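Local structure of Cfl (Pectobacterium brasiliense, 7A9J) at residues I115-S120 with G388-H393; D181-I186 with G198-Q203; A451-F456 with A469-Q474. The protein is a coronafacic acid ligase of the ATP-dependent AMP-binding enzyme family that probably activates carboxylic acids as adenylates before coupling them to amines as amides. The protein carries 1 engineered substitution. One frame throughout, in Å; residues are numbered along the deposited sequence.

Interactions 1 and 2 are neighbours in the large AMP-binding part of the chain, their centres about 12 Å apart, and interaction 2 is nested inside the loop that interaction 1 closes. They share an antiparallel sheet, in which strand 388-390 lies next to strand 198-202: Trp390 N probably bonds to Gly198 O at 2.7 Å, and Val200 N to Gly388 O at 3.0 Å. Interaction 2 is also the one that approaches the bound indene carboxylic acid, since the side chain of Tyr201 comes within about 4 Å of it. Interaction 3 belongs to the C-terminal domain, on the opposite side of the chain's centre, with its own centre about 45 Å from the other two.

Interaction 1 of 3, residues I115-S120 with G388-H393; sequences IQHSSS and GIWNGH
Trp390 reaches the end of helix 108-117 with its indole N-H. NE1 donates to the carbonyl O of His117 at 2.8 Å, a nearly straight bond (164°) with the oxygen close to the indole plane. Tryptophan suits the place because it buries a broad ring while offering one donor to a helix-end carbonyl. The same oxygen receives a C-H from Gly392, CA to O being 3.5 Å.

The imidazole of His117 extends across the start of the turn after strand 388-390. Its CG stands anti to the backbone N (chi1 -173°), which carries the ring out beside residues 390-392. Gly392 CA rests over one face, 3.8 Å from the ring centroid in a CH-pi contact, while Trp390 O lies at the edge, 3.3 Å from CE1. The His117 and Trp390 side chains slide past each other in opposite directions, their rings meeting obliquely. Gly392 fits because its backbone angles would press any CB against His117 NE2 and the carbonyl O of Asn391.

Behind these contacts lie two turns. The helix closes in a Schellman motif at Ser119, and Asn391 OD1 accepts from His393 N at 2.8 Å, an Asx turn, and from Asp394 N as well. Tyr188 OH bonds His117 ND1, which helps to fix the rotation of the ring.

Arg74, from strand 74-78, makes a cation-pi contact with Trp390 and bonds Ser118 O. The contact thus joins helix 108-117, flanking the parallel sheet that contains 74-78, to the antiparallel sheet containing strand 388-390.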
loop_
_atom_site.group_PDB
_atom_site.type_symbol
_atom_site.label_atom_id
_atom_site.label_comp_id
_atom_site.label_asym_id
_atom_site.label_seq_id
_atom_site.Cartn_x
_atom_site.Cartn_y
_atom_site.Cartn_z
ATOM N N ILE A 115 16.972 -0.747 -14.017
ATOM C CA ILE A 115 17.698 0.396 -14.570
ATOM C C ILE A 115 17.845 0.237 -16.068
ATOM O O ILE A 115 17.629 1.189 -16.835
ATOM C CB ILE A 115 19.069 0.541 -13.888
ATOM C CG1 ILE A 115 18.869 1.040 -12.452
ATOM C CG2 ILE A 115 19.987 1.530 -14.655
ATOM C CD1 ILE A 115 20.198 1.053 -11.677
ATOM N N GLN A 116 18.176 -0.979 -16.503
ATOM C CA GLN A 116 18.371 -1.254 -17.917
ATOM C C GLN A 116 17.044 -1.240 -18.661
ATOM O O GLN A 116 16.911 -0.582 -19.699
ATOM C CB GLN A 116 19.064 -2.602 -18.079
ATOM C CG GLN A 116 20.474 -2.592 -17.528
ATOM C CD GLN A 116 21.211 -3.858 -17.882
ATOM O OE1 GLN A 116 20.785 -4.965 -17.532
ATOM N NE2 GLN A 116 22.310 -3.711 -18.597
ATOM N N HIS A 117 16.044 -1.950 -18.131
ATOM C CA HIS A 117 14.752 -2.043 -18.808
ATOM C C HIS A 117 14.112 -0.669 -18.970
ATOM O O HIS A 117 13.535 -0.370 -20.023
ATOM C CB HIS A 117 13.817 -2.977 -18.030
ATOM C CG HIS A 117 12.518 -3.275 -18.733
ATOM N ND1 HIS A 117 11.394 -2.495 -18.574
ATOM C CD2 HIS A 117 12.163 -4.270 -19.579
ATOM C CE1 HIS A 117 10.394 -3.003 -19.273
ATOM N NE2 HIS A 117 10.836 -4.081 -19.898
ATOM N N SER A 118 14.171 0.165 -17.925
ATOM C CA SER A 118 13.588 1.495 -17.971
ATOM C C SER A 118 14.348 2.448 -18.898
ATOM O O SER A 118 13.851 3.549 -19.152
ATOM C CB SER A 118 13.552 2.125 -16.561
ATOM O OG SER A 118 14.865 2.453 -16.095
ATOM N N SER A 119 15.529 2.061 -19.401
ATOM C CA SER A 119 16.370 2.953 -20.205
ATOM C C SER A 119 16.698 4.226 -19.430
ATOM O O SER A 119 16.692 5.331 -19.968
ATOM C CB SER A 119 15.719 3.290 -21.550
ATOM O OG SER A 119 15.667 2.130 -22.348
ATOM N N SER A 120 16.970 4.078 -18.144
ATOM C CA SER A 120 17.358 5.241 -17.368
ATOM C C SER A 120 18.697 5.777 -17.837
ATOM O O SER A 120 19.612 5.016 -18.171
ATOM C CB SER A 120 17.413 4.910 -15.877
ATOM O OG SER A 120 16.099 4.663 -15.372
ATOM N N GLY A 388 -0.047 3.365 -20.204
ATOM C CA GLY A 388 0.358 2.151 -20.878
ATOM C C GLY A 388 1.464 1.469 -20.093
ATOM O O GLY A 388 1.734 1.790 -18.941
ATOM N N ILE A 389 2.056 0.477 -20.729
ATOM C CA ILE A 389 3.095 -0.312 -20.093
ATOM C C ILE A 389 4.366 -0.146 -20.886
ATOM O O ILE A 389 4.383 -0.347 -22.114
ATOM C CB ILE A 389 2.702 -1.804 -19.977
ATOM C CG1 ILE A 389 1.533 -1.966 -18.988
ATOM C CG2 ILE A 389 3.935 -2.620 -19.609
ATOM C CD1 ILE A 389 0.993 -3.405 -18.910
ATOM N N TRP A 390 5.430 0.227 -20.190
ATOM C CA TRP A 390 6.718 0.348 -20.814
ATOM C C TRP A 390 7.301 -1.050 -20.974
ATOM O O TRP A 390 7.447 -1.771 -19.985
ATOM C CB TRP A 390 7.629 1.216 -19.947
ATOM C CG TRP A 390 8.941 1.244 -20.481
ATOM C CD1 TRP A 390 10.053 0.668 -19.947
ATOM C CD2 TRP A 390 9.349 1.851 -21.706
ATOM N NE1 TRP A 390 11.124 0.894 -20.743
ATOM C CE2 TRP A 390 10.728 1.614 -21.840
ATOM C CE3 TRP A 390 8.680 2.571 -22.708
ATOM C CZ2 TRP A 390 11.464 2.084 -22.929
ATOM C CZ3 TRP A 390 9.410 3.033 -23.795
ATOM C CH2 TRP A 390 10.789 2.782 -23.900
ATOM N N ASN A 391 7.661 -1.421 -22.190
ATOM C CA ASN A 391 8.055 -2.804 -22.441
ATOM C C ASN A 391 9.541 -2.929 -22.655
ATOM O O ASN A 391 10.012 -3.970 -23.121
ATOM C CB ASN A 391 7.265 -3.381 -23.623
ATOM C CG ASN A 391 7.526 -2.661 -24.947
ATOM O OD1 ASN A 391 8.578 -2.050 -25.172
ATOM N ND2 ASN A 391 6.548 -2.751 -25.844
ATOM N N GLY A 392 10.293 -1.891 -22.302
ATOM C CA GLY A 392 11.689 -1.795 -22.600
ATOM C C GLY A 392 11.992 -0.958 -23.821
ATOM O O GLY A 392 13.031 -0.285 -23.856
ATOM N N HIS A 393 11.107 -0.973 -24.817
ATOM C CA HIS A 393 11.344 -0.258 -26.067
ATOM C C HIS A 393 10.267 0.761 -26.391
ATOM O O HIS A 393 10.595 1.851 -26.871
ATOM C CB HIS A 393 11.461 -1.247 -27.231
ATOM C CG HIS A 393 12.138 -2.525 -26.861
ATOM N ND1 HIS A 393 11.480 -3.560 -26.229
ATOM C CD2 HIS A 393 13.420 -2.935 -27.019
ATOM C CE1 HIS A 393 12.325 -4.554 -26.021
ATOM N NE2 HIS A 393 13.509 -4.202 -26.491
#

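Interaction 2 of 3, residues D181-I186 with G198-Q203; sequences DEIASI and GIVYSQ
Ala184 and Ser185 both donate their backbone N-H to Tyr201 O, at N-to-O distances of 2.8 Å and 3.2 Å. This classic beta bulge shifts the antiparallel register by one residue between the Ile183-Ser202 and Ser185-Tyr201 pairs. Tyr201 N returns a bond to Ser185 O at 3.0 Å. At the open end, Gln203 N, starting helix 203-214, donates to Glu182 O at 2.9 Å.

Apolar contacts centre on Val200, which puts CG1 anti to its backbone N (chi1 -179°), where it meets Ile183 CG2 at 3.7 Å; its other branch, CG2, runs beside Ile186 CG1 on a shared face of the sheet, the two side chains pointing the same way. Ile186 CG2 lies 3.5 Å from Gly198 CA, an approach that depends on the glycine having no side chain. Beta-branched residues suit such extended, closely paired strands.

Among polar groups, Ser185 OG sits 3.5 Å from Tyr201 CB and, although buried, has no partner in the model. Tyr201 OH bonds Gly340 O of the ligand pocket, and its side chain lies about 4 Å from the bound indene carboxylic acid. A water accepts from Gln203 NE2 and donates to Ile183 O, linking the start of strand 183-188 to helix 203-214. Ser202 N-caps that helix: its short side chain lets OG accept from a backbone N, while Thr205 OG1 bonds Ser202 N, as in a capping box.

Val98 of strand 98-101 packs on Ile183 and Ile186, Leu93 of helix 83-95 touches Ala184 and Gln203, and strand 388-390 borders strand 198-202 on its other side.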
loop_
_atom_site.group_PDB
_atom_site.type_symbol
_atom_site.label_atom_id
_atom_site.label_comp_id
_atom_site.label_asym_id
_atom_site.label_seq_id
_atom_site.Cartn_x
_atom_site.Cartn_y
_atom_site.Cartn_z
ATOM N N ASP A 181 -0.103 15.873 -20.569
ATOM C CA ASP A 181 -0.040 14.568 -21.225
ATOM C C ASP A 181 1.362 13.943 -21.221
ATOM O O ASP A 181 1.509 12.770 -21.622
ATOM C CB ASP A 181 -0.564 14.694 -22.669
ATOM C CG ASP A 181 0.164 15.752 -23.461
ATOM O OD1 ASP A 181 0.652 15.424 -24.546
ATOM O OD2 ASP A 181 0.237 16.915 -23.003
ATOM N N GLU A 182 2.400 14.667 -20.808
ATOM C CA GLU A 182 3.746 14.097 -20.860
ATOM C C GLU A 182 3.979 13.060 -19.776
ATOM O O GLU A 182 3.363 13.088 -18.700
ATOM C CB GLU A 182 4.804 15.212 -20.762
ATOM C CG GLU A 182 4.734 16.056 -21.982
ATOM C CD GLU A 182 5.629 17.302 -21.901
ATOM O OE1 GLU A 182 5.676 17.939 -20.814
ATOM O OE2 GLU A 182 6.266 17.606 -22.915
ATOM N N ILE A 183 4.924 12.142 -20.048
ATOM C CA ILE A 183 5.259 11.131 -19.049
ATOM C C ILE A 183 5.850 11.780 -17.827
ATOM O O ILE A 183 6.695 12.687 -17.910
ATOM C CB ILE A 183 6.243 10.084 -19.590
ATOM C CG1 ILE A 183 5.670 9.426 -20.809
ATOM C CG2 ILE A 183 6.586 9.043 -18.479
ATOM C CD1 ILE A 183 6.696 8.713 -21.639
ATOM N N ALA A 184 5.386 11.329 -16.673
ATOM C CA ALA A 184 5.930 11.738 -15.390
ATOM C C ALA A 184 6.749 10.673 -14.691
ATOM O O ALA A 184 7.762 11.005 -14.070
ATOM C CB ALA A 184 4.805 12.183 -14.470
ATOM N N SER A 185 6.320 9.397 -14.732
ATOM C CA SER A 185 7.009 8.386 -13.946
ATOM C C SER A 185 6.672 7.002 -14.503
ATOM O O SER A 185 5.777 6.833 -15.344
ATOM C CB SER A 185 6.604 8.477 -12.470
ATOM O OG SER A 185 5.262 8.061 -12.374
ATOM N N ILE A 186 7.492 6.030 -14.121
ATOM C CA ILE A 186 7.250 4.635 -14.472
ATOM C C ILE A 186 7.306 3.865 -13.178
ATOM O O ILE A 186 8.338 3.880 -12.504
ATOM C CB ILE A 186 8.290 4.081 -15.463
ATOM C CG1 ILE A 186 8.260 4.836 -16.773
ATOM C CG2 ILE A 186 7.919 2.582 -15.761
ATOM C CD1 ILE A 186 9.457 4.496 -17.716
ATOM N N GLY A 198 6.302 -2.049 -16.389
ATOM C CA GLY A 198 6.495 -0.656 -16.058
ATOM C C GLY A 198 5.236 0.127 -16.352
ATOM O O GLY A 198 4.955 0.411 -17.506
ATOM N N ILE A 199 4.487 0.490 -15.320
ATOM C CA ILE A 199 3.232 1.207 -15.516
ATOM C C ILE A 199 3.560 2.683 -15.673
ATOM O O ILE A 199 4.213 3.285 -14.823
ATOM C CB ILE A 199 2.272 0.989 -14.343
ATOM C CG1 ILE A 199 2.038 -0.518 -14.123
ATOM C CG2 ILE A 199 0.986 1.742 -14.577
ATOM C CD1 ILE A 199 1.501 -1.227 -15.344
ATOM N N VAL A 200 3.129 3.259 -16.780
ATOM C CA VAL A 200 3.533 4.612 -17.141
ATOM C C VAL A 200 2.436 5.564 -16.704
ATOM O O VAL A 200 1.281 5.415 -17.110
ATOM C CB VAL A 200 3.806 4.728 -18.647
ATOM C CG1 VAL A 200 4.250 6.178 -18.993
ATOM C CG2 VAL A 200 4.901 3.713 -19.022
ATOM N N TYR A 201 2.821 6.549 -15.915
ATOM C CA TYR A 201 1.966 7.661 -15.473
ATOM C C TYR A 201 2.347 8.915 -16.237
ATOM O O TYR A 201 3.540 9.229 -16.335
ATOM C CB TYR A 201 2.211 7.990 -14.018
ATOM C CG TYR A 201 1.543 7.062 -13.039
ATOM C CD1 TYR A 201 1.702 5.690 -13.119
ATOM C CD2 TYR A 201 0.839 7.605 -11.966
ATOM C CE1 TYR A 201 1.083 4.848 -12.209
ATOM C CE2 TYR A 201 0.249 6.779 -11.010
ATOM C CZ TYR A 201 0.409 5.414 -11.118
ATOM O OH TYR A 201 -0.150 4.558 -10.166
ATOM N N SER A 202 1.346 9.635 -16.756
ATOM C CA SER A 202 1.584 11.009 -17.179
ATOM C C SER A 202 1.465 11.966 -15.992
ATOM O O SER A 202 1.123 11.574 -14.867
ATOM C CB SER A 202 0.603 11.408 -18.280
ATOM O OG SER A 202 -0.700 11.477 -17.718
ATOM N N GLN A 203 1.858 13.230 -16.247
ATOM C CA GLN A 203 1.548 14.295 -15.300
ATOM C C GLN A 203 0.075 14.251 -14.895
ATOM O O GLN A 203 -0.250 14.371 -13.700
ATOM C CB GLN A 203 1.950 15.657 -15.887
ATOM C CG GLN A 203 3.470 15.787 -16.114
ATOM C CD GLN A 203 4.217 16.270 -14.862
ATOM O OE1 GLN A 203 3.606 16.614 -13.862
ATOM N NE2 GLN A 203 5.563 16.340 -14.951
HETATM O O HOH W 1 7.252 14.860 -16.283
#

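Interaction 3 of 3, residues A451-F456 with A469-Q474; sequences AASVVF and ALIQPQ
Ala469 opens the pairing with its methyl group, CB lying 4.2 Å from Val455 CG2. Val455 is covered by Ile440 and Leu444 of helix 437-445, while the small Ala469 packs against Pro498 and Tyr501.

Leu470 is bonded in both directions. Its N donates to Val454 O at 2.7 Å, and its O accepts two donors, Val454 N at 3.0 Å and the hydroxyl Ser453 OG, also at 3.0 Å. Its CB lies near Val454 CB, and the side chain packs on Ile502 and Ile504, which suits a large apolar residue in a buried sheet. Ser453 holds OG anti to its backbone N (chi1 170°), which brings the hydroxyl back across to the partner strand.

Ile471, on the same face as Ser453, reaches OG of that serine with CD1 at 3.8 Å.

These pairs belong to the antiparallel beta hairpin of strands 450-460 and 464-473 in the C-terminal domain of the AMP-binding enzymes, where strand 450-460 edges a four-stranded mixed sheet and 500-503 runs parallel beyond 464-473.

Gln472 N donates to Ala452 O at 2.8 Å, while Gln472 O takes the N-H of both Ala451 and Ala452, a classic beta bulge. Its extended side chain runs past the Ala452 methyl, with CB to CB at 4.0 Å, to bond Ile507 N through OE1.

The poorly ordered Gln474, bent at chi2, lays its amide beside the Ala451 methyl, OE1 3.3 Å from CB.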
loop_
_atom_site.group_PDB
_atom_site.type_symbol
_atom_site.label_atom_id
_atom_site.label_comp_id
_atom_site.label_asym_id
_atom_site.label_seq_id
_atom_site.Cartn_x
_atom_site.Cartn_y
_atom_site.Cartn_z
ATOM N N ALA A 451 -10.667 -17.876 18.763
ATOM C CA ALA A 451 -9.663 -16.837 18.558
ATOM C C ALA A 451 -9.447 -16.550 17.081
ATOM O O ALA A 451 -9.258 -15.400 16.685
ATOM C CB ALA A 451 -8.341 -17.254 19.200
ATOM N N ALA A 452 -9.431 -17.588 16.256
ATOM C CA ALA A 452 -9.118 -17.413 14.853
ATOM C C ALA A 452 -9.661 -18.625 14.127
ATOM O O ALA A 452 -9.983 -19.649 14.736
ATOM C CB ALA A 452 -7.617 -17.266 14.606
ATOM N N SER A 453 -9.768 -18.492 12.819
ATOM C CA SER A 453 -10.364 -19.560 12.043
ATOM C C SER A 453 -9.974 -19.364 10.591
ATOM O O SER A 453 -9.793 -18.230 10.140
ATOM C CB SER A 453 -11.888 -19.560 12.206
ATOM O OG SER A 453 -12.445 -20.461 11.274
ATOM N N VAL A 454 -9.814 -20.470 9.868
ATOM C CA VAL A 454 -9.639 -20.442 8.421
ATOM C C VAL A 454 -10.561 -21.522 7.842
ATOM O O VAL A 454 -10.582 -22.656 8.346
ATOM C CB VAL A 454 -8.181 -20.717 7.996
ATOM C CG1 VAL A 454 -8.071 -20.758 6.486
ATOM C CG2 VAL A 454 -7.220 -19.633 8.517
ATOM N N VAL A 455 -11.327 -21.171 6.795
ATOM C CA VAL A 455 -12.283 -22.097 6.167
ATOM C C VAL A 455 -11.809 -22.405 4.750
ATOM O O VAL A 455 -11.357 -21.511 4.034
ATOM C CB VAL A 455 -13.712 -21.510 6.175
ATOM C CG1 VAL A 455 -14.690 -22.359 5.330
ATOM C CG2 VAL A 455 -14.230 -21.360 7.592
ATOM N N PHE A 456 -11.874 -23.682 4.348
ATOM C CA PHE A 456 -11.455 -24.080 3.012
ATOM C C PHE A 456 -12.231 -25.345 2.646
ATOM O O PHE A 456 -13.000 -25.878 3.446
ATOM C CB PHE A 456 -9.957 -24.387 2.923
ATOM C CG PHE A 456 -9.462 -25.437 3.941
ATOM C CD1 PHE A 456 -9.062 -25.049 5.208
ATOM C CD2 PHE A 456 -9.366 -26.822 3.602
ATOM C CE1 PHE A 456 -8.617 -25.966 6.138
ATOM C CE2 PHE A 456 -8.868 -27.764 4.553
ATOM C CZ PHE A 456 -8.512 -27.340 5.805
ATOM N N ALA A 469 -13.468 -26.363 8.576
ATOM C CA ALA A 469 -13.116 -25.159 9.337
ATOM C C ALA A 469 -11.946 -25.473 10.253
ATOM O O ALA A 469 -12.039 -26.369 11.106
ATOM C CB ALA A 469 -14.308 -24.661 10.167
ATOM N N LEU A 470 -10.862 -24.730 10.096
ATOM C CA LEU A 470 -9.805 -24.724 11.094
ATOM C C LEU A 470 -10.171 -23.729 12.187
ATOM O O LEU A 470 -10.428 -22.557 11.902
ATOM C CB LEU A 470 -8.483 -24.387 10.405
ATOM C CG LEU A 470 -7.110 -24.743 10.957
ATOM C CD1 LEU A 470 -7.123 -26.164 11.468
ATOM C CD2 LEU A 470 -6.109 -24.611 9.802
ATOM N N ILE A 471 -10.239 -24.197 13.430
ATOM C CA ILE A 471 -10.724 -23.405 14.564
ATOM C C ILE A 471 -9.594 -23.267 15.577
ATOM O O ILE A 471 -9.090 -24.277 16.087
ATOM C CB ILE A 471 -11.935 -24.064 15.247
ATOM C CG1 ILE A 471 -13.085 -24.298 14.264
ATOM C CG2 ILE A 471 -12.384 -23.236 16.472
ATOM C CD1 ILE A 471 -13.743 -23.046 13.795
ATOM N N GLN A 472 -9.241 -22.028 15.922
ATOM C CA GLN A 472 -8.240 -21.788 16.960
ATOM C C GLN A 472 -8.939 -21.289 18.208
ATOM O O GLN A 472 -9.423 -20.145 18.219
ATOM C CB GLN A 472 -7.182 -20.784 16.501
ATOM C CG GLN A 472 -6.180 -20.388 17.587
ATOM C CD GLN A 472 -5.135 -19.412 17.070
ATOM O OE1 GLN A 472 -4.472 -19.661 16.050
ATOM N NE2 GLN A 472 -4.992 -18.290 17.762
ATOM N N PRO A 473 -9.043 -22.107 19.259
ATOM C CA PRO A 473 -9.771 -21.683 20.457
ATOM C C PRO A 473 -9.111 -20.491 21.129
ATOM O O PRO A 473 -7.884 -20.344 21.133
ATOM C CB PRO A 473 -9.734 -22.929 21.351
ATOM C CG PRO A 473 -9.580 -24.059 20.383
ATOM C CD PRO A 473 -8.650 -23.523 19.337
ATOM N N GLN A 474 -9.960 -19.629 21.685
ATOM C CA GLN A 474 -9.560 -18.407 22.367
ATOM C C GLN A 474 -8.974 -18.729 23.735
ATOM O O GLN A 474 -9.046 -19.865 24.225
ATOM C CB GLN A 474 -10.763 -17.459 22.508
ATOM C CG GLN A 474 -10.464 -15.986 22.869
ATOM C CD GLN A 474 -9.401 -15.340 21.988
ATOM O OE1 GLN A 474 -8.208 -15.643 22.112
ATOM N NE2 GLN A 474 -9.826 -14.438 21.101
#